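Local structure of tetracycline Repressor, class A (Pseudomonas sp., 5MRU) at residues A[135-138]-A[139-143]. The protein represses the tetracycline resistance gene by binding its operator DNA through a helix-turn-helix, and binds it less tightly when tetracycline is bound. Sequence-based numbering, arbitrary orientation.
Sequences MTIS and YFTVG. With TDC (5a,6-anhydrotetracycline), chain B.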
# COMPACT_ATOMS: atom_id res chain seq x y z
N MET A 135 -4.36 -11.94 4.03
CA MET A 135 -4.07 -11.07 2.92
C MET A 135 -4.62 -9.67 3.18
O MET A 135 -3.92 -8.68 3.09
CB MET A 135 -4.61 -11.66 1.60
CG MET A 135 -3.53 -11.76 0.52
SD MET A 135 -2.21 -12.97 0.89
CE MET A 135 -2.98 -14.43 0.16
N THR A 136 -5.90 -9.60 3.53
CA THR A 136 -6.57 -8.32 3.64
C THR A 136 -5.91 -7.40 4.67
O THR A 136 -5.73 -6.21 4.44
CB THR A 136 -8.04 -8.57 3.98
OG1 THR A 136 -8.70 -9.17 2.84
CG2 THR A 136 -8.73 -7.29 4.35
N ILE A 137 -5.57 -7.97 5.81
CA ILE A 137 -4.84 -7.28 6.86
C ILE A 137 -3.52 -6.84 6.29
O ILE A 137 -3.11 -5.69 6.45
CB ILE A 137 -4.64 -8.18 8.11
CG1 ILE A 137 -5.96 -8.33 8.86
CG2 ILE A 137 -3.59 -7.62 9.07
CD1 ILE A 137 -5.90 -9.31 9.98
N SER A 138 -2.86 -7.77 5.61
CA SER A 138 -1.61 -7.49 4.93
C SER A 138 -1.70 -6.31 3.91
O SER A 138 -0.91 -5.35 3.93
CB SER A 138 -1.16 -8.78 4.27
OG SER A 138 -0.02 -8.57 3.52
N TYR A 139 -2.70 -6.36 3.04
CA TYR A 139 -2.91 -5.30 2.06
C TYR A 139 -3.22 -3.96 2.68
O TYR A 139 -2.70 -2.94 2.24
CB TYR A 139 -3.97 -5.72 1.08
CG TYR A 139 -3.48 -6.81 0.18
CD1 TYR A 139 -2.12 -7.13 0.11
CD2 TYR A 139 -4.36 -7.49 -0.62
CE1 TYR A 139 -1.66 -8.11 -0.74
CE2 TYR A 139 -3.91 -8.47 -1.48
CZ TYR A 139 -2.57 -8.79 -1.53
OH TYR A 139 -2.14 -9.78 -2.40
N PHE A 140 -4.02 -3.99 3.74
CA PHE A 140 -4.38 -2.80 4.49
C PHE A 140 -3.16 -2.16 5.13
O PHE A 140 -3.01 -0.95 5.11
CB PHE A 140 -5.36 -3.14 5.60
CG PHE A 140 -5.66 -1.99 6.51
CD1 PHE A 140 -6.26 -0.85 6.01
CD2 PHE A 140 -5.32 -2.03 7.85
CE1 PHE A 140 -6.55 0.22 6.85
CE2 PHE A 140 -5.60 -0.96 8.70
CZ PHE A 140 -6.21 0.17 8.20
N THR A 141 -2.32 -2.99 5.73
CA THR A 141 -1.18 -2.53 6.52
C THR A 141 -0.14 -1.86 5.60
O THR A 141 0.25 -0.70 5.79
CB THR A 141 -0.57 -3.70 7.26
OG1 THR A 141 -1.60 -4.41 7.95
CG2 THR A 141 0.46 -3.27 8.29
N VAL A 142 0.26 -2.59 4.57
CA VAL A 142 1.23 -2.10 3.59
C VAL A 142 0.69 -0.76 3.05
O VAL A 142 1.41 0.26 3.00
CB VAL A 142 1.43 -3.15 2.48
CG1 VAL A 142 2.29 -2.64 1.38
CG2 VAL A 142 2.06 -4.40 3.04
N GLY A 143 -0.60 -0.74 2.71
CA GLY A 143 -1.24 0.47 2.24
C GLY A 143 -1.06 1.57 3.27
O GLY A 143 -0.50 2.63 2.96
O12 TDC B . 3.30 -10.24 3.77
C12 TDC B . 2.66 -11.18 4.33
C1B TDC B . 2.05 -12.25 3.51
C11 TDC B . 2.24 -12.24 2.14
O11 TDC B . 2.97 -11.23 1.53
C1A TDC B . 1.69 -13.23 1.34
C10 TDC B . 1.88 -13.21 -0.03
O10 TDC B . 2.61 -12.21 -0.68
C9 TDC B . 1.30 -14.27 -0.86
C8 TDC B . 0.58 -15.27 -0.24
C7 TDC B . 0.41 -15.25 1.13
C61 TDC B . 0.95 -14.25 1.94
C6 TDC B . 0.76 -14.25 3.34
C62 TDC B . -0.02 -15.31 4.06
C51 TDC B . 1.32 -13.26 4.13
C5 TDC B . 1.10 -13.26 5.63
C1C TDC B . 2.56 -11.29 5.82
C1 TDC B . 3.57 -12.32 6.35
O1 TDC B . 4.38 -12.82 5.57
O1C TDC B . 2.69 -10.05 6.46
C41 TDC B . 1.23 -11.85 6.23
C4 TDC B . 1.03 -11.91 7.78
N4 TDC B . 0.26 -10.80 8.47
C43 TDC B . 0.48 -9.43 7.93
C42 TDC B . -1.19 -11.14 8.31
C3 TDC B . 2.33 -12.28 8.51
O3 TDC B . 2.24 -12.42 9.72
C2 TDC B . 3.54 -12.56 7.78
C21 TDC B . 4.75 -13.04 8.47
O21 TDC B . 4.70 -13.31 9.69
N21 TDC B . 5.88 -13.34 7.80
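Tyr139 sets CG beside its own backbone N (chi1 -71°), which swings the ring back along the helix toward Met135, one turn earlier. The Met135 chain turns at its first torsion (chi1 -126°) and bends again at the next two bonds. Its CG therefore comes over the phenol ring toward the hydroxyl end, while its sulfur and methyl turn to the ligand. CG of Met135 lies 4.2 Å from the centroid of the Tyr139 ring, an off-centre CH-pi contact, with CZ its nearest ring atom. SD of Met135 is 5.5 Å from the same centroid, an oblique Met-aromatic contact. The same sulfur is 3.5 Å from C7 of 5a,6-anhydrotetracycline, and CE of Met135 packs on C7 and C8 of the drug. Ser138 lines the pocket too, with OG 3.7 Å from O12 of the ligand.

The backbone also links the first pair, through the helical bond from Tyr139 N to Met135 O. Further helix bonds run from Val142 N to Ser138 O at 3.1 Å and from Thr141 N to Ile137 O at 2.9 Å. OG1 of Thr141 lies near that Ile137 carbonyl as well, at a distance too short to be trusted.

All this lies on helix 127-153. Ile137 and Thr141 face helices 75-91 and 183-199, whereas Phe140 touches Tyr139 of the second subunit. One helix thus joins the drug pocket to the dimer interface. On the pocket side, Met135 gives the drug's aromatic end an apolar, polarisable surface.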